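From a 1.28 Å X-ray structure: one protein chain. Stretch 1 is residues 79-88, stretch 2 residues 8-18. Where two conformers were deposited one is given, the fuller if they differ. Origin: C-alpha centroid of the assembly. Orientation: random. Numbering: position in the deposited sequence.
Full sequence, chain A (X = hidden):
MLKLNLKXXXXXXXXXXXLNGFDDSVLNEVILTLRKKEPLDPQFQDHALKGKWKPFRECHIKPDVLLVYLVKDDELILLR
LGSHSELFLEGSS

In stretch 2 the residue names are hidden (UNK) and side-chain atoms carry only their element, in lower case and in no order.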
# COMPACT_ATOMS: atom_id res chain seq x y z
N LEU A 79 -5.24 1.98 0.26
CA LEU A 79 -5.57 3.21 0.96
C LEU A 79 -4.61 4.37 0.70
O LEU A 79 -5.05 5.49 0.40
CB LEU A 79 -5.70 2.93 2.46
CG LEU A 79 -6.25 4.10 3.26
CD1 LEU A 79 -7.71 4.19 2.94
CD2 LEU A 79 -6.05 3.91 4.78
N ARG A 80 -3.32 4.15 0.91
CA ARG A 80 -2.35 5.23 0.78
C ARG A 80 -1.12 4.63 0.18
O ARG A 80 -0.81 3.44 0.31
CB ARG A 80 -1.88 5.80 2.18
CG ARG A 80 -2.91 6.52 3.02
CD ARG A 80 -3.49 7.69 2.30
NE ARG A 80 -2.49 8.68 1.86
CZ ARG A 80 -2.06 9.77 2.49
NH1 ARG A 80 -2.55 10.08 3.70
NH2 ARG A 80 -1.26 10.63 1.87
N LEU A 81 -0.31 5.50 -0.45
CA LEU A 81 0.98 5.12 -1.00
C LEU A 81 1.87 6.33 -0.87
O LEU A 81 1.69 7.35 -1.55
CB LEU A 81 0.79 4.78 -2.47
CG LEU A 81 2.09 4.28 -3.18
CD1 LEU A 81 2.50 2.87 -2.70
CD2 LEU A 81 1.87 4.28 -4.72
N GLY A 82 2.84 6.29 0.01
CA GLY A 82 3.69 7.51 0.18
C GLY A 82 4.61 7.35 1.37
O GLY A 82 4.81 6.27 1.90
N SER A 83 5.26 8.44 1.77
CA SER A 83 6.25 8.40 2.82
C SER A 83 5.60 8.24 4.21
O SER A 83 4.46 8.58 4.41
CB SER A 83 7.10 9.67 2.84
OG SER A 83 6.35 10.74 3.23
N HIS A 84 6.41 7.86 5.17
CA HIS A 84 5.96 7.82 6.54
C HIS A 84 5.41 9.17 6.99
O HIS A 84 4.35 9.26 7.56
CB HIS A 84 7.12 7.41 7.40
CG HIS A 84 6.81 7.49 8.85
ND1 HIS A 84 6.02 6.61 9.49
CD2 HIS A 84 7.29 8.35 9.76
CE1 HIS A 84 5.97 6.94 10.77
NE2 HIS A 84 6.76 7.97 10.96
N SER A 85 6.09 10.26 6.60
CA SER A 85 5.61 11.55 7.02
C SER A 85 4.29 11.92 6.41
O SER A 85 3.39 12.41 7.07
CB SER A 85 6.65 12.60 6.66
OG SER A 85 6.19 13.94 6.89
N GLU A 86 4.11 11.60 5.11
CA GLU A 86 2.88 11.89 4.43
C GLU A 86 1.73 11.11 4.96
O GLU A 86 0.61 11.60 5.07
CB GLU A 86 3.05 11.56 2.91
CG GLU A 86 3.98 12.56 2.22
CD GLU A 86 4.51 12.09 0.87
OE1 GLU A 86 4.35 10.89 0.47
OE2 GLU A 86 5.21 12.93 0.23
N LEU A 87 1.97 9.87 5.34
CA LEU A 87 0.89 8.97 5.78
C LEU A 87 0.55 9.12 7.23
O LEU A 87 -0.62 9.02 7.56
CB LEU A 87 1.28 7.52 5.47
CG LEU A 87 0.96 7.05 4.03
CD1 LEU A 87 1.28 8.03 2.94
CD2 LEU A 87 1.68 5.71 3.77
N PHE A 88 1.56 9.34 8.06
CA PHE A 88 1.36 9.23 9.52
C PHE A 88 1.71 10.50 10.26
O PHE A 88 1.30 10.65 11.48
CB PHE A 88 2.13 8.06 10.09
CG PHE A 88 1.77 6.74 9.45
CD1 PHE A 88 0.49 6.19 9.58
CD2 PHE A 88 2.64 6.07 8.60
CE1 PHE A 88 0.11 5.01 8.92
CE2 PHE A 88 2.27 4.84 8.00
CZ PHE A 88 1.05 4.31 8.21
N UNK A 8 -9.79 6.82 -3.54
CA UNK A 8 -9.34 8.05 -4.18
C UNK A 8 -8.08 8.60 -3.52
O UNK A 8 -7.22 9.18 -4.21
n UNK A 8 -13.45 8.80 -7.91
c UNK A 8 -12.25 8.02 -7.47
c UNK A 8 -11.57 8.71 -5.23
c UNK A 8 -10.48 9.08 -4.23
c UNK A 8 -11.21 8.85 -6.69
N UNK A 9 -7.93 8.39 -2.23
CA UNK A 9 -6.70 8.87 -1.50
C UNK A 9 -5.47 8.15 -2.12
O UNK A 9 -4.39 8.78 -2.36
o UNK A 9 -7.12 7.19 0.28
c UNK A 9 -6.78 8.54 0.01
N UNK A 10 -5.61 6.86 -2.43
CA UNK A 10 -4.52 6.13 -3.03
C UNK A 10 -4.23 6.61 -4.46
O UNK A 10 -3.09 6.78 -4.85
c UNK A 10 -4.12 3.62 -5.28
c UNK A 10 -2.73 3.28 -3.35
c UNK A 10 -1.82 2.56 -4.12
c UNK A 10 -3.88 3.81 -3.89
c UNK A 10 -3.19 2.93 -6.05
c UNK A 10 -2.05 2.40 -5.45
c UNK A 10 -4.86 4.61 -3.07
N UNK A 11 -5.28 6.84 -5.23
CA UNK A 11 -5.11 7.35 -6.59
C UNK A 11 -4.35 8.70 -6.58
O UNK A 11 -3.43 8.89 -7.40
o UNK A 11 -8.90 7.38 -8.76
c UNK A 11 -8.64 6.48 -7.92
c UNK A 11 -7.20 6.27 -7.43
n UNK A 11 -9.59 5.73 -7.33
c UNK A 11 -6.49 7.59 -7.22
N UNK A 12 -4.73 9.61 -5.70
CA UNK A 12 -4.05 10.90 -5.65
C UNK A 12 -2.59 10.66 -5.28
O UNK A 12 -1.69 11.30 -5.87
n UNK A 12 -8.67 14.23 -5.19
c UNK A 12 -6.11 12.30 -4.95
c UNK A 12 -6.49 13.43 -3.96
c UNK A 12 -4.71 11.75 -4.56
c UNK A 12 -8.00 13.86 -3.92
N UNK A 13 -2.32 9.82 -4.30
CA UNK A 13 -0.91 9.56 -3.91
C UNK A 13 -0.14 8.99 -5.07
O UNK A 13 1.04 9.32 -5.31
c UNK A 13 -0.95 8.46 -2.84
o UNK A 13 -1.52 8.07 -0.58
c UNK A 13 -1.33 8.94 -1.49
o UNK A 13 -1.39 10.17 -1.15
N UNK A 14 -0.70 8.04 -5.80
CA UNK A 14 -0.03 7.37 -6.90
C UNK A 14 0.29 8.38 -8.02
O UNK A 14 1.40 8.41 -8.53
c UNK A 14 -0.92 6.26 -7.44
c UNK A 14 -0.32 5.53 -8.62
c UNK A 14 0.87 4.20 -10.78
c UNK A 14 0.03 5.31 -11.00
c UNK A 14 -0.56 5.96 -9.93
c UNK A 14 0.50 4.44 -8.42
c UNK A 14 1.13 3.79 -9.51
N UNK A 15 -0.66 9.26 -8.31
CA UNK A 15 -0.47 10.24 -9.41
C UNK A 15 0.65 11.21 -9.01
O UNK A 15 1.49 11.54 -9.86
c UNK A 15 -2.85 10.18 -10.27
c UNK A 15 -1.75 11.01 -9.59
o UNK A 15 -2.65 9.04 -10.67
o UNK A 15 -3.98 10.73 -10.37
N UNK A 16 0.71 11.61 -7.76
CA UNK A 16 1.79 12.46 -7.24
C UNK A 16 3.11 11.74 -7.35
O UNK A 16 4.12 12.33 -7.82
c UNK A 16 3.72 14.11 -2.80
n UNK A 16 3.44 14.47 -1.39
c UNK A 16 1.53 12.77 -5.74
c UNK A 16 2.50 13.48 -3.48
c UNK A 16 2.66 13.53 -5.00
N UNK A 17 3.17 10.47 -6.96
CA UNK A 17 4.44 9.72 -7.10
C UNK A 17 4.88 9.63 -8.53
O UNK A 17 6.10 9.73 -8.80
c UNK A 17 4.67 8.33 -4.94
c UNK A 17 6.14 8.36 -4.74
c UNK A 17 4.03 7.15 -4.25
c UNK A 17 4.31 8.34 -6.44
N UNK A 18 3.98 9.34 -9.45
CA UNK A 18 4.37 9.22 -10.84
C UNK A 18 5.07 10.51 -11.35
O UNK A 18 6.09 10.43 -12.03
c UNK A 18 1.53 7.58 -12.80
c UNK A 18 2.65 7.54 -11.76
c UNK A 18 3.71 6.62 -12.36
c UNK A 18 3.15 8.95 -11.68
O HOH W 1 2.38 9.71 -2.66
O HOH W 2 1.53 11.19 -0.25

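Stretch 2 is helical throughout and runs nearly parallel to strand 79-82, at 16° and 6.1 Å at closest approach. Position 8 has four carbons in a row ending in nitrogen; its CA-to-CB bond points away from stretch 1 and the side chain makes no contact there: Lys 8. Position 9 carries one carbon and one oxygen, and that oxygen lies 2.7 Å from O of Leu 79. Two such atoms without a branch make it Ser 9, whose OG donates a hydrogen bond to that carbonyl.

At position 10 one carbon leads to a six-carbon ring with no further atom; one ring carbon is 3.8 Å from CB of Leu 81, and C of Arg 80 lies at the ring edge. This is Phe 10, the carbon near Leu 81 being CE1. Position 11 has three carbons, the last bearing an oxygen and a nitrogen; its CA-to-CB bond points away, and this is Gln 11. Position 12, again four carbons and a terminal nitrogen, does not reach stretch 1 and is Lys 12.

Position 13 has two carbons, the second carrying two oxygens. One oxygen is 2.7 Å from NE of Arg 80 and 2.8 Å from N of Leu 81, as suits a carboxylate facing two donors: Asp 13. Its OD2 accepts both bonds, and OD1 accepts a third from NH2 of Arg 80 at 3.1 Å, so the guanidinium meets the carboxylate through two nitrogens in a salt bridge.

Position 14 is another carbon with a plain six-carbon ring; one ring carbon is 3.9 Å from CD2 of Leu 81, which lies at the ring edge. This is Phe 14, the near atom being CD1. Position 15 has two carbons and a pair of oxygens but no contact with stretch 1, and is Asp 15. Position 16 extends four carbons to a nitrogen 2.9 Å from OE2 of Glu 86. It is Lys 16, all four chi angles t, and its outstretched chain brings NZ into a salt bridge with Glu 86. Position 17 has four carbons forked at the second, one tip 3.6 Å from CD2 of Leu 81: Leu 17, with CD1 as that tip. Position 18 has the same fork, touches nothing on stretch 1, and is Leu 18.

The contact centres on Leu 81, which points toward the helix and packs against Phe 10, Phe 14 and Leu 17. Beside this apolar patch, Asp 13 ties the helix to both the backbone and the side chain of the strand. Farther along, Glu 86 pairs with Lys 16 while its OE1 accepts from N of Ser 83 at 2.9 Å, linking the salt bridge to the turn after the strand.

Stretch 2, residues 8-18: KSFQKDFDKLL
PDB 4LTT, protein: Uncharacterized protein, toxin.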